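Local coordinates for periplasmic branched-chain amino acid-binding protein (Burkholderia mallei, PDB 3I09) that probably binds branched-chain amino acids or related small carboxylates in the periplasm for an ABC transporter, and here holds acetoacetic acid, at residues A126-T131 with K158-V163; F145-Y150 with G200-G205; L179-F184 with G205-N210; L229-N234 with L247-S252. All blocks are in the same frame, centred on the assembly; numbering follows the deposited sequence. Where two conformers were deposited one is given.

Interaction 1: residues A126-T131 with K158-V163; sequences ALAKGT and KNTADV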
loop_
_atom_site.group_PDB
_atom_site.type_symbol
_atom_site.label_atom_id
_atom_site.label_comp_id
_atom_site.label_asym_id
_atom_site.label_seq_id
_atom_site.Cartn_x
_atom_site.Cartn_y
_atom_site.Cartn_z
ATOM N N ALA A 126 -5.250 6.449 -5.965
ATOM C CA ALA A 126 -6.382 5.539 -5.854
ATOM C C ALA A 126 -7.121 5.723 -4.535
ATOM O O ALA A 126 -8.353 5.681 -4.534
ATOM C CB ALA A 126 -5.952 4.065 -6.007
ATOM N N LEU A 127 -6.390 5.924 -3.430
ATOM C CA LEU A 127 -7.028 6.205 -2.124
ATOM C C LEU A 127 -7.914 7.432 -2.174
ATOM O O LEU A 127 -9.075 7.406 -1.735
ATOM C CB LEU A 127 -6.001 6.321 -0.987
ATOM C CG LEU A 127 -5.130 5.085 -0.720
ATOM C CD1 LEU A 127 -4.064 5.357 0.331
ATOM C CD2 LEU A 127 -5.992 3.822 -0.363
ATOM N N ALA A 128 -7.354 8.505 -2.730
ATOM C CA ALA A 128 -8.046 9.776 -2.856
ATOM C C ALA A 128 -9.281 9.673 -3.741
ATOM O O ALA A 128 -10.363 10.143 -3.384
ATOM C CB ALA A 128 -7.078 10.812 -3.421
ATOM N N LYS A 129 -9.109 9.080 -4.911
ATOM C CA LYS A 129 -10.195 8.912 -5.845
ATOM C C LYS A 129 -11.282 7.996 -5.303
ATOM O O LYS A 129 -12.453 8.213 -5.591
ATOM C CB LYS A 129 -9.674 8.403 -7.187
ATOM C CG LYS A 129 -8.881 9.509 -7.956
ATOM C CD LYS A 129 -8.167 8.958 -9.216
ATOM C CE LYS A 129 -9.113 8.759 -10.433
ATOM N NZ LYS A 129 -8.330 8.453 -11.731
ATOM N N GLY A 130 -10.929 7.001 -4.506
ATOM C CA GLY A 130 -11.943 6.159 -3.917
ATOM C C GLY A 130 -12.707 6.818 -2.779
ATOM O O GLY A 130 -13.890 7.229 -2.904
ATOM N N THR A 131 -12.014 6.931 -1.671
ATOM C CA THR A 131 -12.573 7.397 -0.407
ATOM C C THR A 131 -12.897 8.883 -0.435
ATOM O O THR A 131 -13.981 9.301 0.002
ATOM C CB THR A 131 -11.598 7.086 0.722
ATOM O OG1 THR A 131 -11.397 5.656 0.741
ATOM C CG2 THR A 131 -12.154 7.547 2.073
ATOM N N LYS A 158 -2.210 15.841 -0.555
ATOM C CA LYS A 158 -2.333 16.562 -1.829
ATOM C C LYS A 158 -3.332 15.903 -2.797
ATOM O O LYS A 158 -4.190 16.592 -3.352
ATOM C CB LYS A 158 -0.970 16.754 -2.509
ATOM C CG LYS A 158 -0.996 17.289 -3.937
ATOM C CD LYS A 158 -1.455 18.706 -4.016
ATOM C CE LYS A 158 -0.896 19.416 -5.277
ATOM N NZ LYS A 158 -1.270 18.714 -6.552
ATOM N N ASN A 159 -3.236 14.578 -2.970
ATOM C CA ASN A 159 -4.159 13.859 -3.863
ATOM C C ASN A 159 -5.587 14.056 -3.356
ATOM O O ASN A 159 -6.503 14.317 -4.111
ATOM C CB ASN A 159 -3.870 12.351 -3.877
ATOM C CG ASN A 159 -2.609 11.951 -4.646
ATOM O OD1 ASN A 159 -1.840 11.145 -4.150
ATOM N ND2 ASN A 159 -2.406 12.479 -5.851
ATOM N N THR A 160 -5.784 13.915 -2.056
ATOM C CA THR A 160 -7.144 13.963 -1.492
ATOM C C THR A 160 -7.715 15.388 -1.556
ATOM O O THR A 160 -8.887 15.577 -1.929
ATOM C CB THR A 160 -7.198 13.382 -0.081
ATOM O OG1 THR A 160 -6.618 12.057 -0.068
ATOM C CG2 THR A 160 -8.658 13.322 0.455
ATOM N N ALA A 161 -6.908 16.390 -1.201
ATOM C CA ALA A 161 -7.331 17.787 -1.327
ATOM C C ALA A 161 -7.759 18.117 -2.756
ATOM O O ALA A 161 -8.782 18.814 -2.980
ATOM C CB ALA A 161 -6.238 18.773 -0.848
ATOM N N ASP A 162 -6.981 17.648 -3.716
ATOM C CA ASP A 162 -7.310 17.864 -5.138
ATOM C C ASP A 162 -8.652 17.229 -5.510
ATOM O O ASP A 162 -9.470 17.872 -6.188
ATOM C CB ASP A 162 -6.225 17.333 -6.059
ATOM C CG ASP A 162 -4.947 18.183 -6.040
ATOM O OD1 ASP A 162 -4.954 19.349 -5.552
ATOM O OD2 ASP A 162 -3.916 17.664 -6.511
ATOM N N VAL A 163 -8.909 16.000 -5.048
ATOM C CA VAL A 163 -10.213 15.342 -5.294
ATOM C C VAL A 163 -11.374 16.078 -4.642
ATOM O O VAL A 163 -12.411 16.329 -5.293
ATOM C CB VAL A 163 -10.183 13.863 -4.866
ATOM C CG1 VAL A 163 -11.585 13.225 -4.893
ATOM C CG2 VAL A 163 -9.245 13.112 -5.746
#
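Ala-128 and Thr-160 mark the closest backbone approach, CA to CA 4.5 Å, of two helices whose short axes pass 8.2 Å apart at a crossing angle of -34°, both running in roughly the same direction. This is close helix-helix packing in an alpha/beta lobe of a type I periplasmic binding protein: helix 124-137 precedes strand 142-148, and helix 151-166 is the helix of the beta-alpha-beta crossover that follows it. The close approach of the axes is consistent with the small residue at the crossing. The methyl of Ala-128 points at the facing helix and reaches between Asn-159, Thr-160 and Val-163; Ala-128 CB lies 3.6 Å from Asn-159 CB. On another side of that methyl sits the hydroxyl of Thr-160, whose OG1 is hydrogen-bonded to Leu-156 O within its own helix and rests against Ala-128 CB in van der Waals contact. Asn-159 offers its CB here, while its amide is engaged with Thr-124 through OD1 and Asp-106 through ND2. One turn further along, Val-163 closes the contact with its two methyls divided: CG1 is anti to the backbone N (chi1 170°) and rests 3.6 Å from Ala-128 O, whereas Val-163 CG2 meets Ala-128 CB at 3.9 Å and extends to the aliphatic base of Lys-129, with Val-163 CG2 4.2 Å from Lys-129 CG.

Interaction 2: residues F145-Y150 with G200-G205; sequences FLTADY and GLANAG. With AAE (acetoacetic acid), chain C.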
loop_
_atom_site.group_PDB
_atom_site.type_symbol
_atom_site.label_atom_id
_atom_site.label_comp_id
_atom_site.label_asym_id
_atom_site.label_seq_id
_atom_site.Cartn_x
_atom_site.Cartn_y
_atom_site.Cartn_z
ATOM N N PHE A 145 -7.334 18.249 7.368
ATOM C CA PHE A 145 -6.431 17.073 7.336
ATOM C C PHE A 145 -5.561 16.961 8.579
ATOM O O PHE A 145 -5.017 17.983 9.097
ATOM C CB PHE A 145 -5.565 17.059 6.082
ATOM C CG PHE A 145 -6.330 16.812 4.823
ATOM C CD1 PHE A 145 -6.599 15.526 4.422
ATOM C CD2 PHE A 145 -6.820 17.866 4.061
ATOM C CE1 PHE A 145 -7.346 15.272 3.284
ATOM C CE2 PHE A 145 -7.551 17.621 2.891
ATOM C CZ PHE A 145 -7.818 16.326 2.516
ATOM N N LEU A 146 -5.428 15.717 9.054
ATOM C CA LEU A 146 -4.391 15.343 10.015
ATOM C C LEU A 146 -3.384 14.539 9.202
ATOM O O LEU A 146 -3.696 13.446 8.717
ATOM C CB LEU A 146 -4.975 14.492 11.137
ATOM C CG LEU A 146 -4.046 13.954 12.219
ATOM C CD1 LEU A 146 -3.344 15.092 12.986
ATOM C CD2 LEU A 146 -4.814 13.065 13.209
ATOM N N THR A 147 -2.169 15.056 9.057
ATOM C CA THR A 147 -1.260 14.545 8.046
ATOM C C THR A 147 0.073 14.120 8.650
ATOM O O THR A 147 0.767 14.942 9.290
ATOM C CB THR A 147 -0.998 15.636 7.002
ATOM O OG1 THR A 147 -2.254 16.031 6.414
ATOM C CG2 THR A 147 0.004 15.182 5.914
ATOM N N ALA A 148 0.466 12.877 8.397
ATOM C CA ALA A 148 1.777 12.394 8.820
ATOM C C ALA A 148 2.863 13.191 8.084
ATOM O O ALA A 148 2.838 13.326 6.857
ATOM C CB ALA A 148 1.952 10.897 8.545
ATOM N N ASP A 149 3.836 13.664 8.849
ATOM C CA ASP A 149 4.864 14.584 8.354
ATOM C C ASP A 149 6.008 13.892 7.651
ATOM O O ASP A 149 7.133 13.874 8.156
ATOM C CB ASP A 149 5.396 15.442 9.529
ATOM C CG ASP A 149 6.280 16.618 9.064
ATOM O OD1 ASP A 149 6.253 16.982 7.856
ATOM O OD2 ASP A 149 7.012 17.185 9.934
ATOM N N TYR A 150 5.711 13.300 6.500
ATOM C CA TYR A 150 6.718 12.692 5.631
ATOM C C TYR A 150 6.063 12.438 4.279
ATOM O O TYR A 150 4.917 12.813 4.079
ATOM C CB TYR A 150 7.329 11.405 6.226
ATOM C CG TYR A 150 6.459 10.183 6.206
ATOM C CD1 TYR A 150 5.272 10.134 6.925
ATOM C CD2 TYR A 150 6.871 9.027 5.535
ATOM C CE1 TYR A 150 4.471 8.964 6.930
ATOM C CE2 TYR A 150 6.094 7.885 5.535
ATOM C CZ TYR A 150 4.915 7.842 6.248
ATOM O OH TYR A 150 4.158 6.678 6.238
ATOM N N GLY A 200 -9.828 14.280 7.656
ATOM C CA GLY A 200 -9.164 13.363 6.725
ATOM C C GLY A 200 -7.884 12.909 7.403
ATOM O O GLY A 200 -7.033 13.720 7.769
ATOM N N LEU A 201 -7.782 11.613 7.619
ATOM C CA LEU A 201 -6.614 11.001 8.234
ATOM C C LEU A 201 -5.596 10.613 7.179
ATOM O O LEU A 201 -5.683 9.527 6.579
ATOM C CB LEU A 201 -7.048 9.759 8.996
ATOM C CG LEU A 201 -8.036 10.056 10.117
ATOM C CD1 LEU A 201 -8.542 8.746 10.745
ATOM C CD2 LEU A 201 -7.415 10.977 11.169
ATOM N N ALA A 202 -4.681 11.539 6.877
ATOM C CA ALA A 202 -3.638 11.309 5.874
ATOM C C ALA A 202 -2.441 10.695 6.584
ATOM O O ALA A 202 -1.356 11.292 6.700
ATOM C CB ALA A 202 -3.260 12.656 5.157
ATOM N N ASN A 203 -2.643 9.474 7.063
ATOM C CA ASN A 203 -1.634 8.761 7.841
ATOM C C ASN A 203 -2.008 7.285 7.755
ATOM O O ASN A 203 -2.936 6.966 7.028
ATOM C CB ASN A 203 -1.543 9.290 9.278
ATOM C CG ASN A 203 -2.860 9.195 10.075
ATOM O OD1 ASN A 203 -3.742 8.393 9.794
ATOM N ND2 ASN A 203 -2.916 9.949 11.173
ATOM N N ALA A 204 -1.289 6.411 8.436
ATOM C CA ALA A 204 -1.472 4.958 8.219
ATOM C C ALA A 204 -1.093 4.165 9.454
ATOM O O ALA A 204 -0.433 4.668 10.378
ATOM C CB ALA A 204 -0.624 4.503 7.053
ATOM N N GLY A 205 -1.485 2.901 9.457
ATOM C CA GLY A 205 -1.036 1.977 10.468
ATOM C C GLY A 205 -1.301 2.416 11.894
ATOM O O GLY A 205 -2.395 2.874 12.231
HETATM O O1 AAE C . 3.472 4.780 2.081
HETATM C C2 AAE C . 3.443 4.771 3.324
HETATM O O3 AAE C . 4.319 5.333 4.020
HETATM C C4 AAE C . 2.265 4.104 4.012
HETATM C C5 AAE C . 2.559 2.665 4.331
HETATM O O8 AAE C . 3.556 2.077 3.845
HETATM C C9 AAE C . 1.499 1.956 5.122
#
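Leu-146 is gripped through both of its backbone polar atoms by the adjoining parallel strand: its N donates to Gly-200 O over 2.9 Å, and its O accepts from Ala-202 N over 2.8 Å. A third bond, Ala-148 N to Ala-202 O at 3.0 Å, is nearly straight at hydrogen (170°) although its donor is tilted 31° from the carbonyl plane. These bonds set the register Phe-145/Gly-200, Leu-146/Leu-201 and Thr-147/Ala-202 in the parallel sheet of the lobe. On one face the Phe-145 ring lies by Gly-200, where the lack of a side chain leaves room for CE1, and the Ala-202 methyl lies 3.7 Å from Thr-147 OG1, itself bonded to Glu-157. On the other face Leu-146 CD2 touches Leu-201 CD2 at 3.9 Å. Beyond the strand ends the two chains turn toward the ligand. Tyr-150, at the N-cap position of helix 151-166, has CG between its backbone N and carbonyl carbon (chi1 74°), and AAE O3 lies at the edge of its ring, near the plane. Tyr-150 OH donates to AAE O3 at 2.6 Å and also bonds Tyr-17 OH, while Ala-204 CB packs 3.8 Å from AAE C9. With the further hydrogen bonds between AAE and Asn-80 N, Ser-81 OG and Gly-104 N, this is consistent with a site that accepts a small carboxylate and packs its terminal methyl against an apolar side chain.

Interaction 3: residues L179-F184 with G205-N210; sequences LSASDF and GGDTVN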
loop_
_atom_site.group_PDB
_atom_site.type_symbol
_atom_site.label_atom_id
_atom_site.label_comp_id
_atom_site.label_asym_id
_atom_site.label_seq_id
_atom_site.Cartn_x
_atom_site.Cartn_y
_atom_site.Cartn_z
ATOM N N LEU A 179 5.645 11.086 12.321
ATOM C CA LEU A 179 5.418 9.656 12.101
ATOM C C LEU A 179 5.489 8.960 13.444
ATOM O O LEU A 179 6.384 9.228 14.250
ATOM C CB LEU A 179 6.441 9.084 11.115
ATOM C CG LEU A 179 6.335 7.578 10.816
ATOM C CD1 LEU A 179 4.993 7.312 10.177
ATOM C CD2 LEU A 179 7.496 7.026 9.947
ATOM N N SER A 180 4.514 8.101 13.709
ATOM C CA SER A 180 4.421 7.372 14.962
ATOM C C SER A 180 4.310 8.312 16.185
ATOM O O SER A 180 5.029 8.135 17.195
ATOM C CB SER A 180 5.618 6.433 15.097
ATOM O OG SER A 180 5.270 5.314 15.870
ATOM N N ALA A 181 3.434 9.302 16.076
ATOM C CA ALA A 181 3.176 10.272 17.157
ATOM C C ALA A 181 2.683 9.615 18.449
ATOM O O ALA A 181 1.853 8.670 18.423
ATOM C CB ALA A 181 2.163 11.332 16.694
ATOM N N SER A 182 3.155 10.112 19.593
ATOM C CA SER A 182 2.767 9.500 20.855
ATOM C C SER A 182 1.604 10.238 21.499
ATOM O O SER A 182 1.102 9.795 22.523
ATOM C CB SER A 182 3.943 9.441 21.815
ATOM O OG SER A 182 4.288 10.744 22.190
ATOM N N ASP A 183 1.176 11.350 20.909
ATOM C CA ASP A 183 0.111 12.169 21.485
ATOM C C ASP A 183 -0.545 12.981 20.362
ATOM O O ASP A 183 0.119 13.773 19.678
ATOM C CB ASP A 183 0.669 13.077 22.605
ATOM C CG ASP A 183 -0.420 13.871 23.353
ATOM O OD1 ASP A 183 -1.599 13.877 22.938
ATOM O OD2 ASP A 183 -0.084 14.492 24.405
ATOM N N PHE A 184 -1.832 12.761 20.155
ATOM C CA PHE A 184 -2.577 13.436 19.093
ATOM C C PHE A 184 -3.498 14.567 19.580
ATOM O O PHE A 184 -4.208 15.157 18.760
ATOM C CB PHE A 184 -3.441 12.427 18.353
ATOM C CG PHE A 184 -2.675 11.562 17.406
ATOM C CD1 PHE A 184 -2.432 11.982 16.103
ATOM C CD2 PHE A 184 -2.185 10.338 17.811
ATOM C CE1 PHE A 184 -1.741 11.168 15.215
ATOM C CE2 PHE A 184 -1.475 9.529 16.925
ATOM C CZ PHE A 184 -1.253 9.954 15.636
ATOM N N GLY A 205 -1.485 2.901 9.457
ATOM C CA GLY A 205 -1.036 1.977 10.468
ATOM C C GLY A 205 -1.301 2.416 11.894
ATOM O O GLY A 205 -2.395 2.874 12.231
ATOM N N GLY A 206 -0.279 2.293 12.749
ATOM C CA GLY A 206 -0.426 2.665 14.158
ATOM C C GLY A 206 -0.863 4.111 14.365
ATOM O O GLY A 206 -1.551 4.407 15.356
ATOM N N ASP A 207 -0.501 5.004 13.428
ATOM C CA ASP A 207 -0.934 6.423 13.511
ATOM C C ASP A 207 -2.443 6.536 13.309
ATOM O O ASP A 207 -3.123 7.258 14.030
ATOM C CB ASP A 207 -0.187 7.330 12.485
ATOM C CG ASP A 207 1.207 7.779 12.964
ATOM O OD1 ASP A 207 1.419 7.880 14.211
ATOM O OD2 ASP A 207 2.093 8.018 12.082
ATOM N N THR A 208 -2.972 5.827 12.315
ATOM C CA THR A 208 -4.387 5.822 12.058
ATOM C C THR A 208 -5.135 5.244 13.281
ATOM O O THR A 208 -6.161 5.784 13.713
ATOM C CB THR A 208 -4.714 5.011 10.798
ATOM O OG1 THR A 208 -3.993 5.561 9.688
ATOM C CG2 THR A 208 -6.214 5.039 10.480
ATOM N N VAL A 209 -4.613 4.164 13.820
ATOM C CA VAL A 209 -5.237 3.518 14.964
ATOM C C VAL A 209 -5.265 4.448 16.149
ATOM O O VAL A 209 -6.334 4.677 16.761
ATOM C CB VAL A 209 -4.544 2.179 15.289
ATOM C CG1 VAL A 209 -4.935 1.658 16.701
ATOM C CG2 VAL A 209 -4.889 1.148 14.185
ATOM N N ASN A 210 -4.105 5.013 16.465
ATOM C CA ASN A 210 -3.991 5.900 17.629
ATOM C C ASN A 210 -4.795 7.181 17.467
ATOM O O ASN A 210 -5.389 7.649 18.447
ATOM C CB ASN A 210 -2.531 6.189 17.965
ATOM C CG ASN A 210 -1.831 4.977 18.565
ATOM O OD1 ASN A 210 -2.480 4.133 19.237
ATOM N ND2 ASN A 210 -0.522 4.885 18.366
HETATM O O HOH W 1 1.076 6.732 16.616
#
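Asp-207, in the first turn of helix 205-217, presents its carboxylate to the backbone of the 179-184 loop. The firm bond is Ser-180 N to Asp-207 OD2, 2.9 Å long with 161° at hydrogen and using the syn lone pair; Ala-181 N adds a weak one to Asp-207 OD1 at 3.1 Å. Successive amides thus hold a negative group whose position near the helix N-terminus would be expected to stabilise its charge. Next to these bonds the packing is close. Two ring atoms of Phe-184 reach the helix, CZ lying 3.7 Å from Asp-207 O and CE2 3.7 Å from Asn-210 CB, with the ring turned 81° from the carboxylate plane. Ala-181 CB covers one ring face, 3.8 Å above the plane and toward the rim. The solvent side is looser and bridged by water: one molecule donates to Ala-181 O and, over 2.7 Å, to Asp-207 OD1, and accepts from Asn-210 ND2, while Ser-180 is exposed. The contact ties the connection between strand 170-177 and helix 185-193 to the start of helix 205-217; Phe-184 also packs edge-to-face with His-177 of strand 170-177 and against Ala-211 and Ala-214 of the helix.

Interaction 4: residues L229-N234 with L247-S252; sequences LLMFIN and LVLTDS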
loop_
_atom_site.group_PDB
_atom_site.type_symbol
_atom_site.label_atom_id
_atom_site.label_comp_id
_atom_site.label_asym_id
_atom_site.label_seq_id
_atom_site.Cartn_x
_atom_site.Cartn_y
_atom_site.Cartn_z
ATOM N N LEU A 229 -8.227 7.521 5.324
ATOM C CA LEU A 229 -7.814 7.470 3.931
ATOM C C LEU A 229 -6.932 6.254 3.621
ATOM O O LEU A 229 -6.820 5.848 2.460
ATOM C CB LEU A 229 -7.104 8.782 3.577
ATOM C CG LEU A 229 -7.983 10.014 3.670
ATOM C CD1 LEU A 229 -7.101 11.317 3.581
ATOM C CD2 LEU A 229 -9.067 10.033 2.592
ATOM N N LEU A 230 -6.322 5.658 4.652
ATOM C CA LEU A 230 -5.645 4.362 4.466
ATOM C C LEU A 230 -5.825 3.510 5.724
ATOM O O LEU A 230 -5.388 3.882 6.818
ATOM C CB LEU A 230 -4.170 4.502 4.128
ATOM C CG LEU A 230 -3.460 3.195 3.811
ATOM C CD1 LEU A 230 -4.183 2.358 2.685
ATOM C CD2 LEU A 230 -1.944 3.472 3.481
HETATM N N MSE A 231 -6.544 2.402 5.580
HETATM C CA MSE A 231 -6.866 1.517 6.714
HETATM C C MSE A 231 -6.771 0.078 6.186
HETATM O O MSE A 231 -7.357 -0.231 5.167
HETATM C CB MSE A 231 -8.293 1.834 7.210
HETATM C CG MSE A 231 -8.926 0.864 8.210
HETATM SE SE MSE A 231 -10.409 1.707 9.171
HETATM C CE MSE A 231 -9.397 3.165 9.937
ATOM N N PHE A 232 -5.996 -0.761 6.847
ATOM C CA PHE A 232 -5.850 -2.145 6.483
ATOM C C PHE A 232 -6.641 -3.002 7.477
ATOM O O PHE A 232 -7.067 -2.528 8.527
ATOM C CB PHE A 232 -4.355 -2.537 6.507
ATOM C CG PHE A 232 -3.547 -1.835 5.474
ATOM C CD1 PHE A 232 -3.526 -2.290 4.168
ATOM C CD2 PHE A 232 -2.867 -0.660 5.796
ATOM C CE1 PHE A 232 -2.771 -1.613 3.186
ATOM C CE2 PHE A 232 -2.116 0.008 4.815
ATOM C CZ PHE A 232 -2.092 -0.456 3.529
ATOM N N ILE A 233 -6.774 -4.282 7.183
ATOM C CA ILE A 233 -7.591 -5.159 8.022
ATOM C C ILE A 233 -7.060 -5.214 9.461
ATOM O O ILE A 233 -7.843 -5.283 10.393
ATOM C CB ILE A 233 -7.737 -6.579 7.387
ATOM C CG1 ILE A 233 -8.942 -7.293 7.981
ATOM C CG2 ILE A 233 -6.437 -7.443 7.547
ATOM C CD1 ILE A 233 -9.146 -8.688 7.425
ATOM N N ASN A 234 -5.750 -5.091 9.646
ATOM C CA ASN A 234 -5.148 -5.165 10.986
ATOM C C ASN A 234 -5.496 -3.940 11.834
ATOM O O ASN A 234 -5.561 -4.006 13.078
ATOM C CB ASN A 234 -3.622 -5.285 10.897
ATOM C CG ASN A 234 -3.187 -6.338 9.919
ATOM O OD1 ASN A 234 -3.242 -6.107 8.682
ATOM N ND2 ASN A 234 -2.834 -7.526 10.434
ATOM N N LEU A 247 -17.136 3.368 8.736
ATOM C CA LEU A 247 -16.041 4.029 8.009
ATOM C C LEU A 247 -15.975 3.504 6.586
ATOM O O LEU A 247 -16.139 2.285 6.339
ATOM C CB LEU A 247 -14.697 3.811 8.706
ATOM C CG LEU A 247 -14.502 4.556 10.042
ATOM C CD1 LEU A 247 -13.208 4.124 10.693
ATOM C CD2 LEU A 247 -14.555 6.103 9.894
ATOM N N VAL A 248 -15.733 4.421 5.651
ATOM C CA VAL A 248 -15.577 4.053 4.251
ATOM C C VAL A 248 -14.089 4.058 3.914
ATOM O O VAL A 248 -13.313 4.960 4.301
ATOM C CB VAL A 248 -16.365 4.998 3.363
ATOM C CG1 VAL A 248 -16.051 4.749 1.924
ATOM C CG2 VAL A 248 -17.908 4.844 3.655
ATOM N N LEU A 249 -13.650 3.017 3.233
ATOM C CA LEU A 249 -12.244 2.919 2.908
ATOM C C LEU A 249 -12.058 2.325 1.518
ATOM O O LEU A 249 -12.985 1.729 0.957
ATOM C CB LEU A 249 -11.503 2.124 3.983
ATOM C CG LEU A 249 -11.970 0.733 4.266
ATOM C CD1 LEU A 249 -11.213 -0.128 3.341
ATOM C CD2 LEU A 249 -11.719 0.308 5.755
ATOM N N THR A 250 -10.855 2.510 0.985
ATOM C CA THR A 250 -10.462 1.989 -0.303
ATOM C C THR A 250 -9.375 0.950 -0.074
ATOM O O THR A 250 -8.390 1.246 0.619
ATOM C CB THR A 250 -9.933 3.108 -1.241
ATOM O OG1 THR A 250 -10.982 4.012 -1.505
ATOM C CG2 THR A 250 -9.510 2.561 -2.589
ATOM N N ASP A 251 -9.536 -0.252 -0.624
ATOM C CA ASP A 251 -8.460 -1.272 -0.476
ATOM C C ASP A 251 -8.341 -2.068 -1.752
ATOM O O ASP A 251 -9.229 -2.021 -2.589
ATOM C CB ASP A 251 -8.695 -2.183 0.737
ATOM C CG ASP A 251 -7.340 -2.787 1.344
ATOM O OD1 ASP A 251 -6.273 -2.772 0.676
ATOM O OD2 ASP A 251 -7.326 -3.193 2.540
ATOM N N SER A 252 -7.243 -2.804 -1.918
ATOM C CA SER A 252 -7.026 -3.548 -3.147
ATOM C C SER A 252 -7.423 -5.003 -3.085
ATOM O O SER A 252 -7.445 -5.664 -4.118
ATOM C CB SER A 252 -5.542 -3.463 -3.567
ATOM O OG SER A 252 -4.715 -4.180 -2.669
HETATM O O HOH W 2 -9.461 4.816 2.339
HETATM O O HOH W 3 -8.727 -2.539 4.382
HETATM O O HOH W 4 -7.907 1.928 3.123
HETATM O O HOH W 5 -6.049 -4.964 4.200
#
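Met-231, modelled as selenomethionine, packs on Leu-247 and Leu-249 in a buried contact, part apolar and part water-bridged, between the 229-234 segment, which follows strand 225-228, and strand 248-251 with Leu-247 before it. In the conformer considered, one of two deposited, Met-231 CG lies 3.8 Å from Leu-249 CD2 and Met-231 SE 4.0 Å from Leu-247 CD1. CG is anti to the backbone N (chi1 169°), and the chain bends at chi3 (-59°), bringing CE also to Leu-247 CD1. The methionine crosses both leucines at about a right angle. Further along, backbones with CA atoms 7.5 Å apart at Phe-232 and Asp-251 are joined by solvent. One water accepts from Met-231 N and lies 2.6 Å from Thr-250 O, to which it may donate; another accepts from Ile-233 N at 3.1 Å and donates to Asp-251 OD2 at 2.7 Å. Asp-251 OD1 is held by Ser-252 N and Ser-278 OG. Strand 248-251 pairs with strand 329-338, and the Phe-232 side chain lies about 4 Å from the bound acetoacetic acid, which places the contact near the ligand and probably in the multi-strand connection between lobes known in type I periplasmic binding proteins.

Interactions 1 and 2 join a helix layer to its sheet: Thr-160 CG2 touches Phe-145 CE1 at 3.7 Å, with centres about 13 Å apart. Interaction 3 continues from interaction 2 through the shared Gly-205, and Asn-203 OD1 and Thr-208 OG1, 2.8 Å apart, are probably hydrogen-bonded. Interaction 4 meets interaction 1 through a probable bond of 2.8 Å between Thr-131 OG1 and Thr-250 OG1, and interaction 2 where Ala-204 CB packs 3.9 Å from Leu-230 CD2. Acetoacetic acid is bound directly by interaction 2. Interactions 3 and 4 approach it through the side chains of Leu-179 and Phe-232, and in interaction 1 the side chain of Asn-159 is about 10 Å from the acetoacetic acid.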